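PDB 3BQW: putative capsid protein of prophage from Escherichia coli CFT073, which is probably a major capsid protein, whose copies would build the icosahedral shell round the phage genome. Local coordinates for residues K168-W179 against D192-A200; D280-G291 against P339-I350. All blocks are in the same frame, centred on the assembly; numbering follows the deposited sequence.

Interaction 1 (K168-W179 against D192-A200); sequences KNIIEQADGKKW and DIELYADQA
With CG turned away from the carbonyl carbon (chi1 -48°), Tyr196 sends its ring from helix 190-198 toward strand 170-172, while Ile171, its CG1 beside the backbone N and its chain extended, brings its CD1 to 3.9 Å from CD1 of the Tyr196 ring. The contact is helix-on-sheet packing: edge strand 170-172, with the loop that follows it, lies against a helix resting on the same mixed sheet. The same Ile171 methyl also touches CG of Gln199, three residues on from Tyr196, so one branch fills the angle between ring and amide chain. The phenol end is buried beside Gln173. Water 1 donates both to Tyr196 OH and to Lys177 O, at 2.7 Å from the latter, and so ties the ring to the loop. Further along, the Trp179 indole, which also packs edge-to-face on Phe220, meets Ile193 with the edge of its six-membered ring, CZ2 to CG1 at 4.2 Å. Asp192 faces two partners: OD1 accepts a hydrogen bond from water 2, which in turn accepts from Lys177 NZ, and OD2, whose position is less certain, lies in the indole plane at its edge and accepts from Trp179 NE1 at 2.9 Å, with an N-H...O angle of 158°.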
# COMPACT_ATOMS: atom_id res chain seq x y z
N LYS A 168 16.94 12.45 11.57
CA LYS A 168 16.55 13.82 11.27
C LYS A 168 15.37 13.90 10.27
O LYS A 168 14.76 14.96 10.12
CB LYS A 168 17.73 14.57 10.66
CG LYS A 168 18.02 14.17 9.18
CD LYS A 168 19.34 14.75 8.66
CE LYS A 168 19.54 14.40 7.21
NZ LYS A 168 18.45 14.98 6.37
N ASN A 169 15.08 12.80 9.58
CA ASN A 169 13.97 12.75 8.60
C ASN A 169 12.60 12.52 9.24
O ASN A 169 11.58 12.63 8.58
CB ASN A 169 14.21 11.69 7.53
CG ASN A 169 15.23 12.11 6.51
OD1 ASN A 169 15.01 11.93 5.31
ND2 ASN A 169 16.32 12.69 6.97
N ILE A 170 12.60 12.16 10.52
CA ILE A 170 11.37 11.92 11.26
C ILE A 170 11.33 13.00 12.31
O ILE A 170 12.13 13.00 13.23
CB ILE A 170 11.34 10.52 11.92
CG1 ILE A 170 11.40 9.40 10.89
CG2 ILE A 170 10.06 10.31 12.76
CD1 ILE A 170 11.67 8.01 11.54
N ILE A 171 10.39 13.92 12.15
CA ILE A 171 10.38 15.16 12.91
C ILE A 171 9.12 15.21 13.75
O ILE A 171 8.05 14.81 13.32
CB ILE A 171 10.41 16.38 11.95
CG1 ILE A 171 11.70 16.39 11.10
CG2 ILE A 171 10.21 17.68 12.72
CD1 ILE A 171 11.79 17.54 10.05
N GLU A 172 9.23 15.71 14.97
CA GLU A 172 8.05 15.96 15.79
C GLU A 172 7.98 17.42 16.15
O GLU A 172 8.94 17.96 16.66
CB GLU A 172 8.08 15.11 17.05
CG GLU A 172 7.93 13.65 16.74
CD GLU A 172 7.71 12.79 17.98
OE1 GLU A 172 7.97 13.29 19.10
OE2 GLU A 172 7.29 11.62 17.83
N GLN A 173 6.83 18.05 15.91
CA GLN A 173 6.66 19.45 16.32
C GLN A 173 6.86 19.67 17.83
O GLN A 173 7.33 20.73 18.23
CB GLN A 173 5.32 19.99 15.85
CG GLN A 173 5.32 20.34 14.35
CD GLN A 173 4.19 21.28 13.94
OE1 GLN A 173 4.26 21.96 12.90
NE2 GLN A 173 3.17 21.33 14.74
N ALA A 174 6.53 18.67 18.64
CA ALA A 174 6.73 18.77 20.09
C ALA A 174 8.20 18.93 20.52
O ALA A 174 8.41 19.29 21.66
CB ALA A 174 6.10 17.57 20.81
N ASP A 175 9.18 18.65 19.65
CA ASP A 175 10.59 19.00 19.89
C ASP A 175 10.93 20.42 19.42
O ASP A 175 12.08 20.86 19.52
CB ASP A 175 11.52 18.04 19.16
CG ASP A 175 11.37 16.61 19.59
OD1 ASP A 175 10.88 16.37 20.72
OD2 ASP A 175 11.73 15.73 18.79
N GLY A 176 9.95 21.14 18.89
CA GLY A 176 10.18 22.50 18.42
C GLY A 176 8.93 23.34 18.49
O GLY A 176 8.24 23.36 19.50
N LYS A 177 8.65 24.00 17.37
CA LYS A 177 7.52 24.90 17.21
C LYS A 177 6.24 24.14 16.88
O LYS A 177 6.14 23.50 15.84
CB LYS A 177 7.88 25.89 16.10
CG LYS A 177 6.85 26.96 15.80
CD LYS A 177 7.38 28.02 14.80
CE LYS A 177 8.54 28.83 15.36
NZ LYS A 177 8.77 30.08 14.56
N LYS A 178 5.26 24.19 17.78
CA LYS A 178 3.95 23.58 17.55
C LYS A 178 2.99 24.51 16.81
O LYS A 178 2.81 25.67 17.18
CB LYS A 178 3.31 23.20 18.88
CG LYS A 178 4.09 22.24 19.73
CD LYS A 178 3.17 21.68 20.82
CE LYS A 178 3.94 20.95 21.91
NZ LYS A 178 3.04 20.57 23.04
N TRP A 179 2.33 23.99 15.78
CA TRP A 179 1.35 24.78 15.03
C TRP A 179 0.14 25.20 15.86
O TRP A 179 -0.40 26.28 15.67
CB TRP A 179 0.87 24.01 13.79
CG TRP A 179 1.73 24.19 12.60
CD1 TRP A 179 2.75 25.07 12.45
CD2 TRP A 179 1.61 23.52 11.34
NE1 TRP A 179 3.31 24.97 11.21
CE2 TRP A 179 2.61 24.03 10.50
CE3 TRP A 179 0.76 22.52 10.85
CZ2 TRP A 179 2.80 23.59 9.20
CZ3 TRP A 179 0.95 22.08 9.56
CH2 TRP A 179 1.96 22.60 8.75
N ASP A 192 7.93 26.75 8.08
CA ASP A 192 8.13 25.48 8.78
C ASP A 192 8.22 24.34 7.79
O ASP A 192 9.08 23.46 7.92
CB ASP A 192 7.00 25.21 9.74
CG ASP A 192 6.80 26.32 10.75
OD1 ASP A 192 7.78 26.83 11.34
OD2 ASP A 192 5.64 26.70 10.94
N ILE A 193 7.34 24.34 6.79
CA ILE A 193 7.33 23.27 5.79
C ILE A 193 8.67 23.24 5.06
O ILE A 193 9.24 22.18 4.86
CB ILE A 193 6.14 23.40 4.81
CG1 ILE A 193 4.82 23.12 5.54
CG2 ILE A 193 6.31 22.46 3.64
CD1 ILE A 193 3.60 23.70 4.88
N GLU A 194 9.18 24.43 4.71
CA GLU A 194 10.49 24.56 4.08
C GLU A 194 11.56 24.00 4.98
O GLU A 194 12.43 23.26 4.53
CB GLU A 194 10.78 26.04 3.79
CG GLU A 194 10.14 26.56 2.51
CD GLU A 194 10.84 26.10 1.23
OE1 GLU A 194 11.81 25.33 1.32
OE2 GLU A 194 10.41 26.49 0.12
N LEU A 195 11.51 24.34 6.26
CA LEU A 195 12.41 23.78 7.26
C LEU A 195 12.36 22.25 7.29
O LEU A 195 13.40 21.61 7.33
CB LEU A 195 12.14 24.37 8.66
CG LEU A 195 12.88 25.69 8.94
CD1 LEU A 195 12.26 26.46 10.15
CD2 LEU A 195 14.36 25.44 9.18
N TYR A 196 11.16 21.66 7.28
CA TYR A 196 11.05 20.19 7.30
C TYR A 196 11.63 19.58 6.02
O TYR A 196 12.32 18.56 6.07
CB TYR A 196 9.61 19.71 7.48
CG TYR A 196 8.86 20.37 8.61
CD1 TYR A 196 9.49 20.65 9.83
CD2 TYR A 196 7.53 20.71 8.47
CE1 TYR A 196 8.81 21.28 10.84
CE2 TYR A 196 6.83 21.34 9.51
CZ TYR A 196 7.48 21.61 10.68
OH TYR A 196 6.80 22.22 11.69
N ALA A 197 11.34 20.21 4.90
CA ALA A 197 11.79 19.76 3.59
C ALA A 197 13.32 19.80 3.44
O ALA A 197 13.85 19.00 2.70
CB ALA A 197 11.10 20.58 2.45
N ASP A 198 14.01 20.69 4.15
CA ASP A 198 15.49 20.69 4.18
C ASP A 198 16.06 19.32 4.49
O ASP A 198 17.09 18.94 3.93
CB ASP A 198 16.04 21.62 5.26
CG ASP A 198 15.87 23.08 4.93
OD1 ASP A 198 15.53 23.41 3.77
OD2 ASP A 198 16.07 23.88 5.86
N GLN A 199 15.40 18.58 5.38
CA GLN A 199 15.91 17.27 5.77
C GLN A 199 15.93 16.22 4.64
O GLN A 199 16.72 15.29 4.71
CB GLN A 199 15.16 16.75 7.00
CG GLN A 199 15.16 17.71 8.19
CD GLN A 199 16.56 18.21 8.58
OE1 GLN A 199 17.54 17.49 8.52
NE2 GLN A 199 16.64 19.46 8.96
N ALA A 200 15.12 16.38 3.60
CA ALA A 200 15.12 15.43 2.47
C ALA A 200 16.44 15.44 1.66
O ALA A 200 16.78 14.48 0.96
CB ALA A 200 13.92 15.70 1.55
O HOH W 1 7.97 22.77 14.00
O HOH W 2 8.51 29.32 11.53

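Interaction 2 (D280-G291 against P339-I350); sequences DLLVLGNTNNKG and PADIRKFVTVKI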
# COMPACT_ATOMS: atom_id res chain seq x y z
N ASP A 280 -2.42 13.09 12.29
CA ASP A 280 -1.53 14.21 12.71
C ASP A 280 -0.15 14.18 12.04
O ASP A 280 0.72 14.96 12.41
CB ASP A 280 -1.38 14.25 14.24
CG ASP A 280 -0.70 13.02 14.80
OD1 ASP A 280 -0.53 12.00 14.08
OD2 ASP A 280 -0.34 13.05 15.99
N LEU A 281 -0.00 13.32 11.03
CA LEU A 281 1.23 13.18 10.24
C LEU A 281 1.12 13.78 8.82
O LEU A 281 0.05 13.70 8.17
CB LEU A 281 1.64 11.71 10.08
CG LEU A 281 1.92 10.91 11.35
CD1 LEU A 281 2.26 9.42 10.99
CD2 LEU A 281 3.01 11.55 12.20
N LEU A 282 2.23 14.35 8.36
CA LEU A 282 2.40 14.79 6.97
C LEU A 282 3.72 14.20 6.49
O LEU A 282 4.68 14.06 7.27
CB LEU A 282 2.44 16.33 6.83
CG LEU A 282 3.61 17.15 7.41
CD1 LEU A 282 4.78 17.22 6.36
CD2 LEU A 282 3.20 18.57 7.90
N VAL A 283 3.76 13.86 5.21
CA VAL A 283 4.91 13.28 4.56
C VAL A 283 5.31 14.17 3.40
O VAL A 283 4.48 14.54 2.58
CB VAL A 283 4.61 11.87 4.03
CG1 VAL A 283 5.81 11.30 3.29
CG2 VAL A 283 4.21 10.95 5.17
N LEU A 284 6.58 14.54 3.36
CA LEU A 284 7.15 15.28 2.25
C LEU A 284 7.97 14.31 1.43
O LEU A 284 8.83 13.60 1.97
CB LEU A 284 8.01 16.42 2.75
CG LEU A 284 7.18 17.58 3.31
CD1 LEU A 284 8.07 18.42 4.24
CD2 LEU A 284 6.53 18.40 2.16
N GLY A 285 7.70 14.26 0.13
CA GLY A 285 8.45 13.39 -0.77
C GLY A 285 8.55 13.94 -2.17
O GLY A 285 8.10 15.06 -2.45
N ASN A 286 9.13 13.14 -3.05
CA ASN A 286 9.34 13.51 -4.46
C ASN A 286 8.77 12.37 -5.30
O ASN A 286 9.18 11.22 -5.17
CB ASN A 286 10.83 13.78 -4.76
CG ASN A 286 11.05 14.49 -6.11
OD1 ASN A 286 10.77 13.94 -7.17
ND2 ASN A 286 11.54 15.72 -6.06
N THR A 287 7.80 12.69 -6.15
CA THR A 287 7.15 11.70 -6.99
C THR A 287 8.07 11.05 -8.05
O THR A 287 7.68 10.10 -8.69
CB THR A 287 5.91 12.32 -7.70
OG1 THR A 287 6.33 13.40 -8.56
CG2 THR A 287 4.89 12.79 -6.67
N ASN A 288 9.27 11.58 -8.25
CA ASN A 288 10.29 10.92 -9.07
C ASN A 288 11.04 9.80 -8.32
O ASN A 288 11.79 9.06 -8.93
CB ASN A 288 11.31 11.96 -9.55
CG ASN A 288 10.68 13.08 -10.34
OD1 ASN A 288 10.62 14.24 -9.88
ND2 ASN A 288 10.20 12.76 -11.55
N ASN A 289 10.86 9.71 -7.00
CA ASN A 289 11.59 8.74 -6.14
C ASN A 289 10.78 7.43 -6.10
O ASN A 289 10.06 7.12 -5.13
CB ASN A 289 11.79 9.35 -4.74
CG ASN A 289 12.66 8.50 -3.82
OD1 ASN A 289 13.58 7.80 -4.26
ND2 ASN A 289 12.39 8.57 -2.53
N LYS A 290 10.84 6.70 -7.20
CA LYS A 290 9.95 5.54 -7.39
C LYS A 290 10.70 4.25 -7.23
O LYS A 290 11.59 3.98 -8.00
CB LYS A 290 9.31 5.51 -8.78
CG LYS A 290 8.48 6.72 -9.14
CD LYS A 290 8.57 6.87 -10.63
CE LYS A 290 7.59 7.85 -11.16
NZ LYS A 290 8.08 8.36 -12.47
N GLY A 291 10.29 3.46 -6.25
CA GLY A 291 10.78 2.10 -6.06
C GLY A 291 9.75 1.12 -6.57
O GLY A 291 9.08 1.35 -7.57
N PRO A 339 11.95 0.60 -1.47
CA PRO A 339 12.03 2.01 -1.86
C PRO A 339 13.17 2.25 -2.80
O PRO A 339 14.10 1.45 -2.86
CB PRO A 339 12.25 2.74 -0.54
CG PRO A 339 13.05 1.77 0.28
CD PRO A 339 12.49 0.39 -0.10
N ALA A 340 13.10 3.35 -3.55
CA ALA A 340 14.22 3.80 -4.33
C ALA A 340 15.20 4.37 -3.31
O ALA A 340 16.14 3.68 -2.96
CB ALA A 340 13.81 4.81 -5.40
N ASP A 341 14.96 5.57 -2.80
CA ASP A 341 15.85 6.21 -1.82
C ASP A 341 15.04 6.70 -0.60
O ASP A 341 14.32 7.70 -0.68
CB ASP A 341 16.61 7.36 -2.49
CG ASP A 341 17.68 7.97 -1.61
OD1 ASP A 341 17.81 7.61 -0.43
OD2 ASP A 341 18.42 8.82 -2.12
N ILE A 342 15.17 5.99 0.53
CA ILE A 342 14.41 6.30 1.76
C ILE A 342 14.78 7.67 2.33
O ILE A 342 14.02 8.27 3.09
CB ILE A 342 14.60 5.17 2.84
CG1 ILE A 342 13.40 5.10 3.81
CG2 ILE A 342 15.98 5.27 3.57
CD1 ILE A 342 12.10 4.49 3.18
N ARG A 343 15.95 8.18 1.96
CA ARG A 343 16.44 9.43 2.54
C ARG A 343 15.67 10.65 2.02
O ARG A 343 15.80 11.73 2.53
CB ARG A 343 17.94 9.59 2.28
CG ARG A 343 18.77 8.42 2.81
CD ARG A 343 20.20 8.53 2.33
NE ARG A 343 20.29 8.42 0.89
CZ ARG A 343 21.40 8.61 0.17
NH1 ARG A 343 22.55 8.92 0.76
NH2 ARG A 343 21.36 8.49 -1.15
N LYS A 344 14.87 10.46 0.98
CA LYS A 344 14.11 11.52 0.35
C LYS A 344 12.68 11.66 0.88
O LYS A 344 11.83 12.28 0.22
CB LYS A 344 14.09 11.28 -1.16
CG LYS A 344 15.46 11.34 -1.80
CD LYS A 344 15.34 11.10 -3.32
CE LYS A 344 16.69 11.35 -4.03
NZ LYS A 344 16.86 10.39 -5.15
N PHE A 345 12.41 11.07 2.05
CA PHE A 345 11.12 11.18 2.72
C PHE A 345 11.32 11.86 4.06
O PHE A 345 12.23 11.49 4.80
CB PHE A 345 10.54 9.79 2.96
CG PHE A 345 10.20 9.07 1.69
CD1 PHE A 345 9.05 9.41 0.98
CD2 PHE A 345 11.01 8.07 1.22
CE1 PHE A 345 8.73 8.76 -0.17
CE2 PHE A 345 10.70 7.41 0.06
CZ PHE A 345 9.55 7.75 -0.64
N VAL A 346 10.51 12.88 4.35
CA VAL A 346 10.49 13.51 5.65
C VAL A 346 9.07 13.37 6.20
O VAL A 346 8.10 13.70 5.54
CB VAL A 346 10.90 15.02 5.54
CG1 VAL A 346 10.77 15.72 6.89
CG2 VAL A 346 12.35 15.16 4.95
N THR A 347 8.94 12.87 7.42
CA THR A 347 7.63 12.75 8.09
C THR A 347 7.59 13.67 9.34
O THR A 347 8.51 13.69 10.16
CB THR A 347 7.33 11.28 8.48
OG1 THR A 347 7.37 10.48 7.29
CG2 THR A 347 5.96 11.13 9.18
N VAL A 348 6.50 14.42 9.45
CA VAL A 348 6.33 15.36 10.54
C VAL A 348 5.05 15.07 11.30
O VAL A 348 3.98 14.93 10.70
CB VAL A 348 6.35 16.83 10.07
CG1 VAL A 348 6.37 17.83 11.31
CG2 VAL A 348 7.54 17.06 9.14
N LYS A 349 5.19 14.88 12.62
CA LYS A 349 4.06 14.78 13.54
C LYS A 349 3.73 16.16 14.05
O LYS A 349 4.53 16.77 14.76
CB LYS A 349 4.41 13.86 14.70
CG LYS A 349 3.25 13.47 15.60
CD LYS A 349 3.74 12.58 16.73
CE LYS A 349 2.72 12.49 17.85
NZ LYS A 349 1.58 11.64 17.42
N ILE A 350 2.59 16.69 13.67
CA ILE A 350 2.25 18.03 14.09
C ILE A 350 1.66 17.98 15.51
O ILE A 350 1.20 16.95 15.99
CB ILE A 350 1.32 18.82 13.11
CG1 ILE A 350 -0.12 18.28 13.13
CG2 ILE A 350 1.97 18.90 11.67
CD1 ILE A 350 -1.19 19.28 12.65
O HOH W 3 -0.05 15.27 17.29
O HOH W 4 0.73 9.95 15.06
O HOH W 5 10.46 10.82 -1.77
O HOH W 6 10.57 5.04 -3.19
O HOH W 7 15.18 8.12 -6.07
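Asn289 bridges to residues 340-345 with both ends of its amide, just beyond the place where strands 281-285 and 346-349 pair as an antiparallel ladder. Its CB leads toward the other segment, with CG anti to the backbone N (chi1 -174°); CG then lies 3.8 Å from Lys344 CD. OD1 accepts from Asp341 N at 3.0 Å, on a lone pair in the carbonyl plane, and also touches Ala340 CB. ND2 donates to Asp341 O at 2.8 Å, tilted from that carbonyl's plane, while Lys344 N reaches the same oxygen from the opposite face. Beyond this bond ND2 lies 3.3 Å from Phe345 CE2, and water 5 joins it to Asn286 N and Lys344 O. The amide is thereby fixed in its rotation. In the ladder, Leu282 with Val348 and Leu284 with Val346 are hydrogen-bonded pairs; Leu282 and Val348 lie side by side, CG to CB at 3.8 Å. At the far end Lys349 NZ forms a salt bridge to Asp280 OD2 at 2.8 Å, on the syn side, and water 4 links NZ to OD1. Strand 206-209 flanks strand 281-285, Val283 and Thr347 rest on helix 113-146, and on the other face Leu284 and Val348 meet helix 190-198 while Leu282 meets helix 211-218.

Interaction 1 closes before interaction 2 opens along the chain, and their centres lie about 13 Å apart on the same side of the chain's centre. They share one mixed sheet: strand 170-172 runs parallel to strand 346-349, joined by probable backbone hydrogen bonds such as Ile171 N to Thr347 O (2.7 Å), and strand 281-285 pairs antiparallel on the other edge of strand 346-349. The near-C-terminal strand is thus inserted between two earlier ones. Helix 190-198 packs over these three strands, its Tyr196 meeting Ile171, Val348 and Leu284, so both contacts belong to one continuous layer within the capsid-protein family region.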